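PDB 7AL5: probable hydrolase from Pseudomonas aeruginosa, which probably acts as a hydrolase of the alpha/beta hydrolase superfamily. Local coordinates for the interface of chains A and B and the interface of chains A and C. Sequence-based numbering; all coordinates share one arbitrary frame. Chains: chain A/B/C, Probable hydrolase.

Contact 1: the interface of chains A and B. Residues chain A 85-86, 89, 118; chain B 146, 150, 153.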
# COMPACT_ATOMS: atom_id res chain seq x y z
N LEU A 85 -5.42 -18.18 10.56
CA LEU A 85 -6.19 -17.88 11.77
C LEU A 85 -7.17 -16.73 11.53
O LEU A 85 -8.34 -16.79 11.92
CB LEU A 85 -5.24 -17.55 12.92
CG LEU A 85 -5.84 -17.15 14.27
CD1 LEU A 85 -6.60 -18.31 14.86
CD2 LEU A 85 -4.77 -16.72 15.23
N MSE A 86 -6.72 -15.70 10.86
CA MSE A 86 -7.53 -14.52 10.52
C MSE A 86 -8.63 -14.89 9.53
O MSE A 86 -9.65 -14.26 9.59
CB MSE A 86 -6.61 -13.38 10.12
CG MSE A 86 -5.75 -13.00 11.26
SE MSE A 86 -5.10 -11.25 11.13
CE MSE A 86 -6.30 -10.33 12.27
N GLU A 89 -11.37 -16.26 11.67
CA GLU A 89 -12.04 -15.14 12.33
C GLU A 89 -13.01 -14.44 11.39
O GLU A 89 -14.12 -14.06 11.80
CB GLU A 89 -11.01 -14.13 12.83
CG GLU A 89 -10.13 -14.68 13.92
CD GLU A 89 -10.79 -14.62 15.27
OE1 GLU A 89 -11.12 -13.50 15.70
OE2 GLU A 89 -10.98 -15.69 15.90
N ARG A 118 -8.12 -23.85 19.12
CA ARG A 118 -8.84 -23.68 17.83
C ARG A 118 -8.75 -24.85 16.83
O ARG A 118 -9.59 -24.84 15.98
CB ARG A 118 -8.32 -22.49 17.01
CG ARG A 118 -7.60 -21.41 17.79
CD ARG A 118 -8.50 -20.31 18.27
NE ARG A 118 -9.55 -19.99 17.33
CZ ARG A 118 -9.89 -18.78 16.96
NH1 ARG A 118 -9.25 -17.74 17.44
NH2 ARG A 118 -10.87 -18.62 16.11
N LEU B 146 0.29 -14.79 18.13
CA LEU B 146 -0.87 -14.77 17.24
C LEU B 146 -2.11 -14.21 17.94
O LEU B 146 -2.91 -13.49 17.31
CB LEU B 146 -1.17 -16.17 16.70
CG LEU B 146 -0.06 -16.73 15.81
CD1 LEU B 146 -0.19 -18.25 15.66
CD2 LEU B 146 -0.04 -16.09 14.42
N LEU B 150 -4.48 -10.77 16.98
CA LEU B 150 -5.93 -10.71 16.85
C LEU B 150 -6.52 -9.57 17.66
O LEU B 150 -7.51 -8.96 17.25
CB LEU B 150 -6.55 -12.01 17.32
CG LEU B 150 -6.26 -13.30 16.58
CD1 LEU B 150 -7.03 -14.39 17.33
CD2 LEU B 150 -6.68 -13.22 15.14
N ARG B 153 -6.12 -4.76 16.94
CA ARG B 153 -7.24 -3.96 16.50
C ARG B 153 -7.87 -3.10 17.59
O ARG B 153 -8.24 -1.95 17.34
CB ARG B 153 -8.33 -4.90 15.95
CG ARG B 153 -7.84 -5.84 14.83
CD ARG B 153 -8.74 -7.07 14.62
NE ARG B 153 -9.75 -6.83 13.58
CZ ARG B 153 -10.51 -7.77 13.03
NH1 ARG B 153 -10.38 -9.04 13.39
NH2 ARG B 153 -11.42 -7.44 12.12

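Contact 2: the interface of chains A and C. Residues chain A 65-66, 68, 191, 200; chain C 8-9, 11, 16.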
# COMPACT_ATOMS: atom_id res chain seq x y z
N HIS A 65 -4.90 -16.83 -6.79
CA HIS A 65 -5.54 -15.55 -7.02
C HIS A 65 -5.62 -14.72 -5.74
O HIS A 65 -6.35 -13.71 -5.72
CB HIS A 65 -6.95 -15.75 -7.60
CG HIS A 65 -6.98 -16.38 -8.95
ND1 HIS A 65 -8.16 -16.82 -9.54
CD2 HIS A 65 -6.00 -16.67 -9.83
CE1 HIS A 65 -7.89 -17.30 -10.74
NE2 HIS A 65 -6.59 -17.24 -10.93
N SER A 66 -4.93 -15.12 -4.67
CA SER A 66 -4.83 -14.23 -3.52
C SER A 66 -3.87 -13.07 -3.81
O SER A 66 -2.93 -13.16 -4.62
CB SER A 66 -4.38 -14.96 -2.25
OG SER A 66 -5.39 -15.87 -1.83
N HIS A 68 -0.82 -10.56 -3.47
CA HIS A 68 0.53 -10.50 -2.93
C HIS A 68 0.57 -9.66 -1.67
O HIS A 68 -0.28 -8.79 -1.46
CB HIS A 68 1.49 -9.88 -3.92
CG HIS A 68 1.52 -10.59 -5.23
ND1 HIS A 68 1.86 -11.92 -5.34
CD2 HIS A 68 1.21 -10.17 -6.47
CE1 HIS A 68 1.79 -12.28 -6.61
NE2 HIS A 68 1.39 -11.23 -7.32
N GLU A 191 -1.26 -16.25 -15.31
CA GLU A 191 -1.62 -14.86 -15.44
C GLU A 191 -1.24 -14.42 -16.85
O GLU A 191 -0.18 -14.81 -17.34
CB GLU A 191 -0.87 -14.09 -14.38
CG GLU A 191 -0.59 -12.66 -14.64
CD GLU A 191 0.28 -12.04 -13.55
OE1 GLU A 191 0.65 -12.75 -12.59
OE2 GLU A 191 0.59 -10.83 -13.66
N ARG A 200 1.89 -17.16 -11.83
CA ARG A 200 1.76 -15.99 -10.96
C ARG A 200 2.43 -16.28 -9.63
O ARG A 200 2.16 -17.30 -8.99
CB ARG A 200 0.29 -15.63 -10.75
CG ARG A 200 0.07 -14.44 -9.84
CD ARG A 200 -1.41 -13.97 -9.75
NE ARG A 200 -1.47 -12.85 -8.81
CZ ARG A 200 -1.67 -13.02 -7.50
NH1 ARG A 200 -1.88 -14.25 -7.01
NH2 ARG A 200 -1.66 -11.99 -6.67
N VAL C 8 -8.44 -15.28 -14.39
CA VAL C 8 -7.08 -14.83 -14.15
C VAL C 8 -7.09 -13.55 -13.35
O VAL C 8 -8.12 -12.89 -13.22
CB VAL C 8 -6.30 -14.59 -15.46
CG1 VAL C 8 -6.12 -15.86 -16.20
CG2 VAL C 8 -7.02 -13.57 -16.35
N ARG C 9 -5.92 -13.24 -12.79
CA ARG C 9 -5.53 -11.91 -12.36
C ARG C 9 -4.77 -11.25 -13.49
O ARG C 9 -4.03 -11.91 -14.24
CB ARG C 9 -4.62 -11.95 -11.13
CG ARG C 9 -5.09 -12.86 -10.03
CD ARG C 9 -6.37 -12.32 -9.42
NE ARG C 9 -6.11 -11.16 -8.56
CZ ARG C 9 -7.06 -10.54 -7.87
NH1 ARG C 9 -8.31 -10.97 -7.95
NH2 ARG C 9 -6.76 -9.50 -7.08
N SER C 11 -2.21 -8.05 -13.77
CA SER C 11 -1.38 -7.19 -12.93
C SER C 11 -1.09 -5.90 -13.68
O SER C 11 -0.36 -5.90 -14.68
CB SER C 11 -0.08 -7.92 -12.57
OG SER C 11 -0.43 -9.12 -11.88
N GLU C 16 -4.27 -4.78 -9.07
CA GLU C 16 -4.38 -6.12 -9.64
C GLU C 16 -5.86 -6.39 -9.84
O GLU C 16 -6.64 -6.23 -8.90
CB GLU C 16 -3.78 -7.13 -8.71
CG GLU C 16 -3.67 -8.47 -9.29
CD GLU C 16 -3.11 -9.47 -8.27
OE1 GLU C 16 -1.90 -9.36 -7.96
OE2 GLU C 16 -3.91 -10.35 -7.81
O HOH W 1 -1.74 -8.46 -5.40
O HOH W 2 1.04 -11.08 -10.23

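Contact 1: the interface of chains A and B
A:Leu85 and B:Leu150 face each other from two helices, 77-90 of chain A and 138-152 of chain B, which run in roughly the same direction with 8.8 Å between A:Leu85 CA and B:Leu150 CA. The protein is of the alpha/beta hydrolase superfamily; helix 138-152 follows strand 119-125, where members of the family usually carry their lid, and so may belong to it. A:Leu85, A:Met86 and A:Glu89 share one face of the first helix, while B:Leu146 and B:Leu150 stand one turn apart on the second.

B:Leu150 is the knob of the patch, with 76 Å² of its own surface buried by chain A, more than any other residue of the patch, and its two methyls divide the work. CD1 meets the A:Leu85 methyl CD2 at 3.9 Å and also reaches the A:Arg118 guanidinium nitrogen NH1, which comes from the opposite direction. CD2 turns into the groove beside the helix and touches the aliphatic part of A:Glu89, 3.9 Å from CG, and the CG methylene of the selenomethionine A:Met86. The A:Met86 side chain runs antiparallel alongside B:Leu150 and bends at its last torsion (chi3 99°), which carries its terminal methyl CE round to the same CD2 at 4.1 Å.

On A:Leu85, CG lies trans to the backbone nitrogen (chi1 178°) and the branch is directed at chain B; its CD2 sits between B:Leu150 and the backbone-proximal CB of B:Leu146, 3.9 Å from the latter. The other methyl, CD1, turns back over one face of the A:Arg118 guanidinium, off toward its rim.

That guanidinium is fixed by A:Glu89 within chain A. NH1 and NH2 both bond the carboxylate oxygen OE2, which lies in the guanidinium plane; NH2 is 2.9 Å from OE2 and approaches nearly along its C-O axis, whereas NH1 arrives from above the carboxylate plane. The salt bridge should hold both side chains beside B:Leu150, with the A:Glu89 CG methylene turned to chain B.

Contact 2: the interface of chains A and C
C:Glu16 OE1, a carboxylate oxygen, is gripped by A:Arg200 NH2 at 2.9 Å and by water 1, which is in turn bonded to the backbone nitrogen of A:His68. The arginine uses the syn lone pair of OE1, and the two flat groups are turned steeply against each other, 77° apart. Within chain C, NE of C:Arg9 takes the anti lone pair of OE2 at 2.5 Å, a salt bridge that should steady the carboxylate.

The chi1 of A:Arg200, 179°, points the chain away from its own backbone nitrogen, and the extended run from CG to NE brings NH2 to the carboxylate. NH1 and NH2 converge on the carbonyl oxygen of A:Ser66, and the A:His68 ring covers one guanidinium face near its rim, contacts within chain A that probably preset the group for chain C.

Farther along strand 7-12 of chain C, C:Ser11 OG donates to A:Glu191 OE2 at 2.7 Å, arriving from above the carboxylate plane. Water 2 ties OG to A:Glu191 OE1 and to A:His68 NE2, the last at 2.9 Å in an almost straight bond. A:His65 packs its ring atom CD2 on C:Arg9 CG at 3.9 Å.

The site thus joins loops and strand 190-193 of this alpha/beta hydrolase subunit to the N-terminal strands of its neighbour, and may help hold the pair together in the four-chain assembly as deposited, which need not be the biological one.

The C-alpha centres of contact 1 and contact 2 lie about 25 Å apart, and no residue described serves both, so the two patches of chain A are separate. Contact 1 uses helix 77-90 against a helix of chain B and is chiefly apolar in the residues described; contact 2 uses loops and strand 190-193 against the N-terminal strands of chain C and is rich in charge and water. Each belongs to a two-fold interface between copies of the same protein. Two distinct two-folds can build the four-chain assembly as deposited, although the coordinates alone do not show that it forms in solution.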